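Lovastatin nonaketide synthase mokA (PDB 6AD3) builds, as an iterative type I polyketide synthase, the nonaketide precursor of lovastatin (monacolin K), the part described here being its condensation domain. Local coordinates at residues M106-I110 against K197-L201; Y172-V176 against V457-R461; N297-Q301 against R463-V469; I305-P310 against K478-L482; A353-R357 against F369-L373. The protein carries 1 engineered substitution. One frame throughout, in Å; residues are numbered along the deposited sequence.

Interaction 1. Residues M106-I110 against K197-L201; sequences MTGSI and KDEHL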
# COMPACT_ATOMS: atom_id res chain seq x y z
N MET A 106 -5.42 16.78 -13.53
CA MET A 106 -5.72 16.55 -14.93
C MET A 106 -6.16 17.82 -15.61
O MET A 106 -6.74 18.70 -14.98
CB MET A 106 -6.76 15.43 -15.16
CG MET A 106 -8.01 15.43 -14.29
SD MET A 106 -8.80 13.78 -14.20
CE MET A 106 -7.71 12.94 -13.12
N THR A 107 -5.92 17.88 -16.91
CA THR A 107 -6.13 19.09 -17.67
C THR A 107 -7.00 18.77 -18.88
O THR A 107 -6.66 17.92 -19.66
CB THR A 107 -4.81 19.72 -18.17
OG1 THR A 107 -3.97 20.04 -17.06
CG2 THR A 107 -5.11 21.01 -18.95
N GLY A 108 -8.15 19.42 -18.99
CA GLY A 108 -9.04 19.15 -20.08
C GLY A 108 -10.48 19.09 -19.64
O GLY A 108 -10.77 18.99 -18.45
N SER A 109 -11.39 19.12 -20.62
CA SER A 109 -12.80 19.25 -20.32
C SER A 109 -13.42 18.02 -19.62
O SER A 109 -13.38 16.90 -20.14
CB SER A 109 -13.58 19.59 -21.59
OG SER A 109 -14.93 19.84 -21.25
N ILE A 110 -14.04 18.26 -18.47
CA ILE A 110 -14.89 17.28 -17.82
C ILE A 110 -16.18 17.94 -17.42
O ILE A 110 -16.20 18.87 -16.63
CB ILE A 110 -14.25 16.73 -16.55
CG1 ILE A 110 -12.86 16.17 -16.86
CG2 ILE A 110 -15.15 15.67 -15.93
CD1 ILE A 110 -12.14 15.66 -15.63
N LYS A 197 -8.81 27.25 -16.83
CA LYS A 197 -9.28 26.70 -18.07
C LYS A 197 -9.18 25.18 -18.04
O LYS A 197 -8.12 24.61 -18.30
CB LYS A 197 -8.47 27.24 -19.22
CG LYS A 197 -9.07 26.95 -20.57
CD LYS A 197 -8.34 27.74 -21.66
CE LYS A 197 -7.46 26.83 -22.51
NZ LYS A 197 -8.28 26.15 -23.56
N ASP A 198 -10.28 24.56 -17.63
CA ASP A 198 -10.40 23.09 -17.59
C ASP A 198 -9.23 22.48 -16.82
O ASP A 198 -8.80 21.39 -17.14
CB ASP A 198 -10.47 22.48 -19.00
CG ASP A 198 -11.71 22.89 -19.76
OD1 ASP A 198 -12.83 22.88 -19.21
OD2 ASP A 198 -11.56 23.28 -20.90
N GLU A 199 -8.85 23.09 -15.70
CA GLU A 199 -7.95 22.40 -14.79
C GLU A 199 -8.73 21.67 -13.69
O GLU A 199 -9.79 22.16 -13.20
CB GLU A 199 -6.92 23.34 -14.15
CG GLU A 199 -5.97 24.00 -15.13
CD GLU A 199 -4.93 23.07 -15.71
OE1 GLU A 199 -4.91 21.84 -15.41
OE2 GLU A 199 -4.15 23.57 -16.52
N HIS A 200 -8.16 20.54 -13.25
CA HIS A 200 -8.77 19.70 -12.22
C HIS A 200 -7.74 19.13 -11.29
O HIS A 200 -6.64 18.80 -11.70
CB HIS A 200 -9.46 18.51 -12.89
CG HIS A 200 -10.56 18.91 -13.79
ND1 HIS A 200 -11.85 19.10 -13.35
CD2 HIS A 200 -10.56 19.21 -15.11
CE1 HIS A 200 -12.59 19.53 -14.35
NE2 HIS A 200 -11.83 19.64 -15.42
N LEU A 201 -8.21 18.83 -10.07
CA LEU A 201 -7.59 17.85 -9.18
C LEU A 201 -8.68 16.89 -8.67
O LEU A 201 -9.58 17.29 -7.95
CB LEU A 201 -6.88 18.55 -8.02
CG LEU A 201 -6.29 17.64 -6.94
CD1 LEU A 201 -5.22 16.77 -7.54
CD2 LEU A 201 -5.76 18.48 -5.79
O HOH W 1 -13.61 20.97 -17.38
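The imidazole of His200 carries Ile110 on one face: the methyl CD1 of Ile110 stands 3.9 Å from the centroid of the His200 ring, 6° off the normal, in a CH-pi contact. Met106 O and water 1 lie at the ring edge. This water binds NE2 of His200 at 3.0 Å, accepts from Ile110 N and donates to Asp198 OD1 at 2.8 Å, tying the loop after one strand to the turn before the other. ND1 of His200 is hydrogen-bonded to Asp192 on the next strand, which fixes the ring's rotation; an imidazole suits the place, with a flat pi face for a methyl and two nitrogens for polar partners. Met106 and His200 exchange two N-H...O bonds, and Gly108 N gives a nearly straight bond to Asp198 O (2.8 Å). Gly108 has a positive phi of 138° that a side chain would not tolerate. At the non-hydrogen-bonded pair, Thr107 OG1 donates to the syn side of Glu199 OE1 at 2.6 Å. Glu199 reaches it by bending at chi2 (-73°), which turns its carboxylate along the threonine. These are neighbouring antiparallel strands, 100-107 and 199-206, in the five-stranded mixed sheet of the condensation domain's N-terminal lobe.

Interaction 2. Residues Y172-V176 against V457-R461; sequences YWQLV and VIATR. Engineered in segment 172-176: Trp173 (natural residue Arg).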
# COMPACT_ATOMS: atom_id res chain seq x y z
N TYR A 172 -7.27 19.33 -0.96
CA TYR A 172 -6.63 18.01 -0.85
C TYR A 172 -6.13 17.74 0.56
O TYR A 172 -6.44 16.72 1.15
CB TYR A 172 -5.50 17.88 -1.88
CG TYR A 172 -4.68 16.62 -1.70
CD1 TYR A 172 -5.06 15.41 -2.32
CD2 TYR A 172 -3.58 16.59 -0.85
CE1 TYR A 172 -4.32 14.25 -2.16
CE2 TYR A 172 -2.86 15.41 -0.66
CZ TYR A 172 -3.25 14.24 -1.29
OH TYR A 172 -2.50 13.07 -1.13
N TRP A 173 -5.35 18.66 1.11
CA TRP A 173 -4.81 18.46 2.45
C TRP A 173 -5.88 18.50 3.55
O TRP A 173 -5.74 17.84 4.59
CB TRP A 173 -3.66 19.45 2.73
CG TRP A 173 -2.45 19.18 1.89
CD1 TRP A 173 -2.04 19.86 0.78
CD2 TRP A 173 -1.60 18.02 1.97
NE1 TRP A 173 -0.89 19.29 0.27
CE2 TRP A 173 -0.66 18.11 0.94
CE3 TRP A 173 -1.52 16.94 2.86
CZ2 TRP A 173 0.31 17.13 0.72
CZ3 TRP A 173 -0.56 15.98 2.67
CH2 TRP A 173 0.33 16.06 1.59
N GLN A 174 -7.02 19.16 3.29
CA GLN A 174 -8.18 19.02 4.19
C GLN A 174 -8.78 17.60 4.15
O GLN A 174 -9.09 17.01 5.19
CB GLN A 174 -9.28 20.06 3.83
CG GLN A 174 -8.93 21.49 4.21
CD GLN A 174 -9.75 22.55 3.44
OE1 GLN A 174 -9.36 23.72 3.37
NE2 GLN A 174 -10.86 22.13 2.83
N LEU A 175 -8.79 16.99 2.95
CA LEU A 175 -9.31 15.63 2.80
C LEU A 175 -8.39 14.60 3.47
O LEU A 175 -8.86 13.65 4.07
CB LEU A 175 -9.52 15.29 1.32
CG LEU A 175 -10.64 16.02 0.59
CD1 LEU A 175 -10.59 15.71 -0.90
CD2 LEU A 175 -12.02 15.66 1.14
N VAL A 176 -7.11 14.93 3.56
CA VAL A 176 -6.16 14.10 4.27
C VAL A 176 -6.50 14.02 5.75
O VAL A 176 -6.29 12.97 6.38
CB VAL A 176 -4.69 14.59 4.02
CG1 VAL A 176 -3.71 13.94 4.98
CG2 VAL A 176 -4.30 14.29 2.59
N VAL A 457 0.35 12.89 -9.95
CA VAL A 457 -0.40 12.33 -8.81
C VAL A 457 0.20 12.81 -7.48
O VAL A 457 1.41 13.09 -7.40
CB VAL A 457 -0.42 10.78 -8.84
CG1 VAL A 457 0.99 10.23 -8.71
CG2 VAL A 457 -1.32 10.22 -7.74
N ILE A 458 -0.65 13.08 -6.51
CA ILE A 458 -0.24 13.35 -5.13
C ILE A 458 -0.87 12.21 -4.35
O ILE A 458 -2.07 11.99 -4.44
CB ILE A 458 -0.91 14.60 -4.49
CG1 ILE A 458 -1.41 15.58 -5.49
CG2 ILE A 458 -0.05 15.22 -3.40
CD1 ILE A 458 -2.04 16.79 -4.82
N ALA A 459 -0.06 11.49 -3.59
CA ALA A 459 -0.54 10.33 -2.84
C ALA A 459 -0.17 10.45 -1.39
O ALA A 459 0.98 10.66 -1.04
CB ALA A 459 0.06 9.05 -3.42
N THR A 460 -1.16 10.34 -0.53
CA THR A 460 -0.91 10.27 0.91
C THR A 460 -1.63 9.03 1.47
O THR A 460 -2.80 9.07 1.83
CB THR A 460 -1.38 11.56 1.63
OG1 THR A 460 -0.82 12.71 0.97
CG2 THR A 460 -0.99 11.55 3.06
N ARG A 461 -0.90 7.93 1.53
CA ARG A 461 -1.40 6.69 2.10
C ARG A 461 -1.30 6.74 3.62
O ARG A 461 -0.53 7.53 4.18
CB ARG A 461 -0.55 5.53 1.57
CG ARG A 461 -0.69 5.32 0.09
CD ARG A 461 0.18 4.17 -0.39
NE ARG A 461 -0.28 2.91 0.14
CZ ARG A 461 0.31 1.74 -0.10
NH1 ARG A 461 1.38 1.67 -0.87
NH2 ARG A 461 -0.15 0.65 0.47
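Tyr172 leaves its helix and runs across to Ile458 and Thr460. Its CB packs on Leu201; with CG anti to the backbone N (chi1 173°), the ring is sent out toward the edge strand. Beyond CB, the ring slides along Ile458: CD1 of Ile458 sits 4.1 Å from the centroid of the Tyr172 ring, over the face, while CG2 of Ile458 lies 3.9 Å from Tyr172 CE2. At the tip, Tyr172 OH is hydrogen-bonded to Thr101 O, and Thr460 OG1 approaches it in the ring plane at 2.7 Å. The latter is a hydrogen bond whose assignment stays unsettled, because the threonine proton has another acceptor nearby. A tyrosine serves here since its apolar ring fills the helix-sheet interface and its hydroxyl meets polar atoms at the far end. Trp173, an engineered substitution for arginine, takes CD2 of Tyr172 on one face and brings CH2 to 3.6 Å from Thr460 OG1. One turn on, Val176 CG1 touches the methyl CG2 of Thr460. The axes of helix 172-176 and strand 457-460 pass 10.3 Å apart at -21°, nearly parallel. This is alpha-on-beta packing in the N-terminal lobe, upon a strand lent by the C-terminal half, probably the latch of condensation domains.

Interaction 3. Residues N297-Q301 against R463-V469; sequences NSWKQ and RTPYDVV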
# COMPACT_ATOMS: atom_id res chain seq x y z
N ASN A 297 6.05 8.76 18.03
CA ASN A 297 5.61 9.78 17.09
C ASN A 297 4.35 9.37 16.30
O ASN A 297 4.10 9.92 15.25
CB ASN A 297 6.73 10.08 16.08
CG ASN A 297 7.55 11.31 16.42
OD1 ASN A 297 8.51 11.24 17.20
ND2 ASN A 297 7.25 12.42 15.75
N SER A 298 3.55 8.45 16.83
CA SER A 298 2.34 7.99 16.14
C SER A 298 2.66 7.63 14.67
O SER A 298 1.81 7.79 13.80
CB SER A 298 1.22 9.02 16.24
OG SER A 298 0.83 9.13 17.61
N TRP A 299 3.82 6.99 14.48
CA TRP A 299 4.23 6.44 13.18
C TRP A 299 4.31 7.52 12.12
O TRP A 299 4.35 7.22 10.92
CB TRP A 299 3.26 5.36 12.71
CG TRP A 299 3.21 4.17 13.55
CD1 TRP A 299 4.06 3.82 14.56
CD2 TRP A 299 2.25 3.13 13.46
NE1 TRP A 299 3.61 2.68 15.18
CE2 TRP A 299 2.47 2.26 14.52
CE3 TRP A 299 1.17 2.89 12.58
CZ2 TRP A 299 1.70 1.12 14.71
CZ3 TRP A 299 0.40 1.78 12.78
CH2 TRP A 299 0.65 0.92 13.86
N LYS A 300 4.61 8.75 12.53
CA LYS A 300 4.87 9.79 11.57
C LYS A 300 6.10 9.46 10.74
O LYS A 300 7.08 8.93 11.27
CB LYS A 300 5.08 11.15 12.27
CG LYS A 300 5.37 12.27 11.28
CD LYS A 300 5.41 13.62 11.95
CE LYS A 300 6.72 13.84 12.69
NZ LYS A 300 7.49 14.99 12.13
N GLN A 301 6.01 9.70 9.42
CA GLN A 301 7.09 9.36 8.49
C GLN A 301 7.62 10.59 7.76
O GLN A 301 6.88 11.56 7.53
CB GLN A 301 6.64 8.31 7.44
CG GLN A 301 6.31 6.95 8.06
CD GLN A 301 5.47 6.04 7.16
OE1 GLN A 301 5.94 4.94 6.71
NE2 GLN A 301 4.33 6.54 6.76
N ARG A 463 -0.40 6.02 7.47
CA ARG A 463 0.84 5.70 8.17
C ARG A 463 0.87 4.22 8.47
O ARG A 463 -0.17 3.56 8.52
CB ARG A 463 0.94 6.47 9.49
CG ARG A 463 1.05 7.97 9.29
CD ARG A 463 1.30 8.68 10.62
NE ARG A 463 1.22 10.13 10.49
CZ ARG A 463 1.25 10.98 11.53
NH1 ARG A 463 1.44 10.54 12.78
NH2 ARG A 463 1.21 12.28 11.31
N THR A 464 2.10 3.71 8.59
CA THR A 464 2.35 2.32 8.93
C THR A 464 3.51 2.30 9.93
O THR A 464 4.19 3.31 10.10
CB THR A 464 2.71 1.47 7.70
OG1 THR A 464 4.01 1.81 7.24
CG2 THR A 464 1.75 1.69 6.59
N PRO A 465 3.73 1.16 10.60
CA PRO A 465 4.72 1.13 11.66
C PRO A 465 6.14 0.88 11.17
O PRO A 465 7.08 0.85 11.98
CB PRO A 465 4.27 -0.05 12.52
CG PRO A 465 3.59 -0.93 11.57
CD PRO A 465 2.85 -0.00 10.66
N TYR A 466 6.30 0.64 9.88
CA TYR A 466 7.57 0.12 9.36
C TYR A 466 8.70 1.18 9.34
O TYR A 466 8.49 2.32 8.93
CB TYR A 466 7.33 -0.47 7.96
CG TYR A 466 6.31 -1.57 8.01
CD1 TYR A 466 6.60 -2.79 8.63
CD2 TYR A 466 5.01 -1.35 7.59
CE1 TYR A 466 5.62 -3.75 8.83
CE2 TYR A 466 4.04 -2.33 7.75
CZ TYR A 466 4.34 -3.51 8.41
OH TYR A 466 3.39 -4.46 8.63
N ASP A 467 9.92 0.75 9.71
CA ASP A 467 11.07 1.66 9.78
C ASP A 467 11.35 2.29 8.42
O ASP A 467 11.64 3.47 8.33
CB ASP A 467 12.33 0.94 10.25
CG ASP A 467 12.33 0.65 11.75
OD1 ASP A 467 11.29 0.71 12.41
OD2 ASP A 467 13.43 0.38 12.26
N VAL A 468 11.31 1.47 7.36
CA VAL A 468 11.65 1.90 6.02
C VAL A 468 10.68 1.27 5.02
O VAL A 468 10.35 0.10 5.11
CB VAL A 468 13.12 1.55 5.66
CG1 VAL A 468 13.39 0.11 5.89
CG2 VAL A 468 13.46 1.96 4.22
N VAL A 469 10.14 2.12 4.18
CA VAL A 469 9.20 1.71 3.17
C VAL A 469 9.66 2.31 1.86
O VAL A 469 9.82 3.54 1.74
CB VAL A 469 7.78 2.15 3.48
CG1 VAL A 469 6.82 1.67 2.38
CG2 VAL A 469 7.31 1.65 4.86
O HOH W 2 1.98 12.63 14.69
O HOH W 3 4.11 3.25 4.86
O HOH W 4 8.73 4.36 7.21
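Apolar contact centres on Trp299 and Pro465, whose side chains run alongside each other in one direction. CB of Pro465 stands over one face of the indole, 3.7 Å from the centroid of the Trp299 six-membered ring, a CH-pi contact to which the rigid proline ring is well suited. One direct hydrogen bond joins the segments: Arg463 NH1 donates to Ser298 O at 3.0 Å with an angle of 164°, the oxygen lying in the guanidinium plane, although the donor stands above the carbonyl plane. The extended Arg463 chain brings the guanidinium there, and one of its faces rests against Lys300 CA. The accepting carbonyl is presented by a type I' turn, in which Ser298 and Trp299 both have positive phi and Lys300 N closes on Asn297 O at 3.0 Å. Waters make the remaining polar links. Water 2 accepts from Arg463 NH1 and bonds weakly to Asn297 O. Water 3 donates to Gln301 OE1 (3.1 Å) and bonds Thr464 OG1 (2.8 Å), bridging two tips that do not bond directly. Thr464 N is buried without a partner. The turn leads into edge strand 301-307, separated from strand 468-473 by strand 481-487, while Trp299 packs on Phe98 and Gln487.

Interaction 4. Residues I305-P310 against K478-L482; sequences IARLDP and KDPLL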
# COMPACT_ATOMS: atom_id res chain seq x y z
N ILE A 305 10.88 11.69 -2.67
CA ILE A 305 10.40 11.11 -3.91
C ILE A 305 11.32 11.50 -5.05
O ILE A 305 11.77 12.64 -5.11
CB ILE A 305 8.99 11.66 -4.27
CG1 ILE A 305 7.95 11.16 -3.28
CG2 ILE A 305 8.56 11.21 -5.63
CD1 ILE A 305 6.60 11.82 -3.44
N ALA A 306 11.60 10.54 -5.93
CA ALA A 306 12.39 10.84 -7.17
C ALA A 306 11.98 9.97 -8.33
O ALA A 306 11.53 8.85 -8.17
CB ALA A 306 13.86 10.66 -6.91
N ARG A 307 12.14 10.52 -9.54
CA ARG A 307 12.04 9.76 -10.77
C ARG A 307 13.36 9.15 -11.10
O ARG A 307 14.40 9.83 -11.07
CB ARG A 307 11.73 10.70 -11.92
CG ARG A 307 10.36 11.15 -11.94
CD ARG A 307 9.50 10.28 -12.81
NE ARG A 307 8.20 10.88 -12.73
CZ ARG A 307 7.06 10.25 -12.69
NH1 ARG A 307 6.98 8.99 -13.07
NH2 ARG A 307 5.97 10.95 -12.51
N LEU A 308 13.31 7.92 -11.57
CA LEU A 308 14.52 7.21 -11.96
C LEU A 308 14.85 7.60 -13.40
O LEU A 308 13.95 7.73 -14.23
CB LEU A 308 14.30 5.71 -11.86
CG LEU A 308 15.50 4.84 -12.11
CD1 LEU A 308 16.58 5.02 -11.05
CD2 LEU A 308 15.07 3.38 -12.20
N ASP A 309 16.14 7.85 -13.64
CA ASP A 309 16.70 8.06 -14.98
C ASP A 309 16.20 6.99 -15.96
O ASP A 309 16.30 5.80 -15.67
CB ASP A 309 18.22 7.99 -14.88
CG ASP A 309 18.91 8.17 -16.23
OD1 ASP A 309 19.18 9.31 -16.61
OD2 ASP A 309 19.29 7.17 -16.83
N PRO A 310 15.83 7.40 -17.18
CA PRO A 310 15.24 6.43 -18.09
C PRO A 310 16.24 5.45 -18.68
O PRO A 310 15.87 4.29 -18.96
CB PRO A 310 14.62 7.31 -19.19
CG PRO A 310 15.36 8.60 -19.12
CD PRO A 310 15.59 8.79 -17.65
N LYS A 478 5.86 5.98 -18.59
CA LYS A 478 6.58 7.04 -17.88
C LYS A 478 7.95 6.47 -17.45
O LYS A 478 8.32 5.37 -17.89
CB LYS A 478 5.81 7.50 -16.64
CG LYS A 478 4.37 7.85 -16.93
CD LYS A 478 4.31 9.24 -17.53
CE LYS A 478 2.96 9.51 -18.19
NZ LYS A 478 2.63 10.96 -18.07
N ASP A 479 8.63 7.16 -16.54
CA ASP A 479 9.82 6.59 -15.85
C ASP A 479 9.42 6.16 -14.41
O ASP A 479 8.48 6.68 -13.83
CB ASP A 479 10.96 7.62 -15.80
CG ASP A 479 11.43 8.04 -17.19
OD1 ASP A 479 11.39 7.20 -18.11
OD2 ASP A 479 11.82 9.20 -17.34
N PRO A 480 10.14 5.22 -13.84
CA PRO A 480 9.74 4.76 -12.53
C PRO A 480 9.77 5.89 -11.48
O PRO A 480 10.67 6.73 -11.49
CB PRO A 480 10.79 3.68 -12.22
CG PRO A 480 11.30 3.25 -13.57
CD PRO A 480 11.31 4.50 -14.37
N LEU A 481 8.79 5.89 -10.59
CA LEU A 481 8.70 6.87 -9.54
C LEU A 481 8.93 6.19 -8.19
O LEU A 481 8.22 5.26 -7.84
CB LEU A 481 7.31 7.54 -9.55
CG LEU A 481 7.16 8.74 -8.59
CD1 LEU A 481 8.06 9.88 -9.03
CD2 LEU A 481 5.69 9.19 -8.48
N LEU A 482 9.92 6.68 -7.44
CA LEU A 482 10.34 6.04 -6.21
C LEU A 482 9.99 6.94 -5.05
O LEU A 482 10.41 8.11 -5.01
CB LEU A 482 11.86 5.81 -6.23
CG LEU A 482 12.49 4.79 -7.21
CD1 LEU A 482 11.97 4.87 -8.60
CD2 LEU A 482 13.99 4.93 -7.19
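An antiparallel pair at the edge of the six-stranded sheet of the C-terminal lobe joins residues 305-310 to 478-482, strand 301-307 being outermost. Ala306 and Leu482 form a hydrogen-bonded pair, with Ala306 N to Leu482 O at 2.9 Å and the return bond, Leu482 N to Ala306 O, at 2.8 Å. Past the strand, Leu308 N bonds to Pro480 O at 2.9 Å; this bond is one-way, because Pro480 has no N-H to return to Leu308 O, and regular pairing stops here. Apolar side chains meet on both faces, joined on one by Arg307. Leu482 and Ala306 lie against Leu500 of helix 495-512, the small alanine letting the helix pack close, while Leu308 CD2 meets Pro480 CG at 4.0 Å and both residues touch Tyr331 of helix 327-343. On the Arg307 face, Ile305 CG2 reaches Leu481 CD1 at 3.7 Å. Asp309 N-caps the following helix, its OD2 accepting from Val312 N. Arginine suits its exposed place by combining a long aliphatic stem with a polar end. Bent at chi2 (-93°), the Arg307 chain folds back over Leu481, whose CD1 sits over the guanidinium centre, and NH1 of Arg307 donates in the guanidinium plane to Asp479 O at 2.9 Å.

Interaction 5. Residues A353-R357 against F369-L373; sequences ADTNR and FANLL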
# COMPACT_ATOMS: atom_id res chain seq x y z
N ALA A 353 4.62 -6.07 -0.74
CA ALA A 353 3.23 -5.78 -0.97
C ALA A 353 2.72 -6.67 -2.10
O ALA A 353 3.46 -6.98 -3.06
CB ALA A 353 3.04 -4.28 -1.36
N ASP A 354 1.48 -7.15 -1.96
CA ASP A 354 0.86 -7.94 -2.99
C ASP A 354 -0.63 -7.60 -3.03
O ASP A 354 -1.24 -7.45 -1.98
CB ASP A 354 1.05 -9.44 -2.73
CG ASP A 354 0.54 -10.28 -3.87
OD1 ASP A 354 1.21 -10.30 -4.93
OD2 ASP A 354 -0.51 -10.90 -3.72
N THR A 355 -1.20 -7.47 -4.21
CA THR A 355 -2.61 -7.13 -4.32
C THR A 355 -3.56 -8.18 -3.76
O THR A 355 -4.70 -7.85 -3.40
CB THR A 355 -3.05 -6.89 -5.77
OG1 THR A 355 -2.88 -8.11 -6.51
CG2 THR A 355 -2.31 -5.73 -6.40
N ASN A 356 -3.13 -9.43 -3.73
CA ASN A 356 -3.99 -10.55 -3.34
C ASN A 356 -5.25 -10.63 -4.23
O ASN A 356 -6.31 -10.95 -3.77
CB ASN A 356 -4.34 -10.51 -1.85
CG ASN A 356 -4.58 -11.90 -1.26
OD1 ASN A 356 -4.93 -12.03 -0.10
ND2 ASN A 356 -4.40 -12.93 -2.05
N ARG A 357 -5.10 -10.30 -5.50
CA ARG A 357 -6.16 -10.46 -6.47
C ARG A 357 -5.65 -11.43 -7.52
O ARG A 357 -4.72 -11.13 -8.23
CB ARG A 357 -6.50 -9.11 -7.09
CG ARG A 357 -7.13 -8.13 -6.12
CD ARG A 357 -7.13 -6.74 -6.71
NE ARG A 357 -7.50 -5.67 -5.79
CZ ARG A 357 -8.68 -5.06 -5.79
NH1 ARG A 357 -9.62 -5.44 -6.63
NH2 ARG A 357 -8.93 -4.07 -4.96
N PHE A 369 -8.22 -5.39 -0.38
CA PHE A 369 -7.72 -6.76 -0.63
C PHE A 369 -6.24 -6.87 -0.37
O PHE A 369 -5.74 -7.96 -0.16
CB PHE A 369 -7.96 -7.17 -2.07
CG PHE A 369 -9.40 -7.41 -2.40
CD1 PHE A 369 -9.98 -8.64 -2.13
CD2 PHE A 369 -10.20 -6.39 -2.92
CE1 PHE A 369 -11.31 -8.87 -2.46
CE2 PHE A 369 -11.53 -6.63 -3.25
CZ PHE A 369 -12.07 -7.87 -3.05
N ALA A 370 -5.53 -5.74 -0.42
CA ALA A 370 -4.05 -5.72 -0.39
C ALA A 370 -3.43 -6.39 0.84
O ALA A 370 -4.01 -6.42 1.93
CB ALA A 370 -3.54 -4.29 -0.55
N ASN A 371 -2.24 -6.93 0.65
CA ASN A 371 -1.63 -7.77 1.64
C ASN A 371 -0.11 -7.50 1.67
O ASN A 371 0.42 -6.73 0.81
CB ASN A 371 -1.90 -9.20 1.27
CG ASN A 371 -1.56 -10.19 2.38
OD1 ASN A 371 -1.61 -9.87 3.58
ND2 ASN A 371 -1.36 -11.44 1.98
N LEU A 372 0.56 -8.11 2.63
CA LEU A 372 2.01 -8.07 2.71
C LEU A 372 2.52 -9.49 2.93
O LEU A 372 1.90 -10.26 3.63
CB LEU A 372 2.42 -7.24 3.91
CG LEU A 372 2.16 -5.75 3.79
CD1 LEU A 372 2.24 -5.09 5.15
CD2 LEU A 372 3.12 -5.14 2.81
N LEU A 373 3.56 -9.85 2.18
CA LEU A 373 4.19 -11.18 2.27
C LEU A 373 5.56 -11.02 2.92
O LEU A 373 6.40 -10.29 2.42
CB LEU A 373 4.35 -11.77 0.89
CG LEU A 373 3.08 -11.83 0.03
CD1 LEU A 373 3.39 -12.38 -1.36
CD2 LEU A 373 2.05 -12.69 0.72
O HOH W 5 -1.41 -11.64 -1.14
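Unusually, a ring carbon of Phe369 rests on the flat of the Arg357 guanidinium: CD2 of Phe369 stands 3.3 Å from NH2 of Arg357, toward the rim of that face. The planes lie 59° apart, so the groups are not stacked. Arginine suits the place: its several N-H groups serve several acceptors while its flat face takes the phenyl carbon. Other residues hold its nitrogens: NH2 has a salt bridge to Asp212 and a bond to Thr215, and NH1 bonds to Gly365 O and Glu362 O. Asp212 belongs to the HRxxxDG variant of the condensation-domain HHxxxDG motif and also accepts from N of Phe369 and Ala370, gathering both segments. Asp354 and Asn371 form a hydrogen-bonded antiparallel pair, Asp354 N to Asn371 O at 3.0 Å and Asn371 N to Asp354 O at 2.9 Å. With CG of Asp354 anti to N (chi1 -174°), its OD2 accepts from Asn356 N (3.0 Å), an Asx turn, and Thr355 OG1 from Arg357 N, an ST turn; Asn356 suits the positive phi of 57°. Water 5 links Asp354 OD2 to Asn371 ND2 (3.1 Å), whose stronger partner is Val406 O. Strand 371-377 is outermost in its sheet; helix 386-401 covers Asp354 and Leu373, and helix 213-227 lies beside Arg357.

Overall arrangement
Two sheets organise the five contacts. Interactions 1 and 2 share the N-terminal sheet and touch, Leu201 CD1 lying 4.2 Å from Ile458 CD1. Interactions 3, 4 and 5 reach the C-terminal sheet, with 4 and 5 at its opposite edges, their centres about 23 Å apart. Interaction 3 meets interaction 5 where Tyr466 OH lies 3.7 Å from Leu372 CD1. Strand 453-460 of interaction 2 joins the lobes: its chain comes from the C-terminal sheet and returns to it through 463-469, so interactions 2 and 3 adjoin in sequence. Interaction 5 bears directly on the HRxxxDG motif through Asp212, whereas the centre of interaction 1 lies about 33 Å from that of interaction 5.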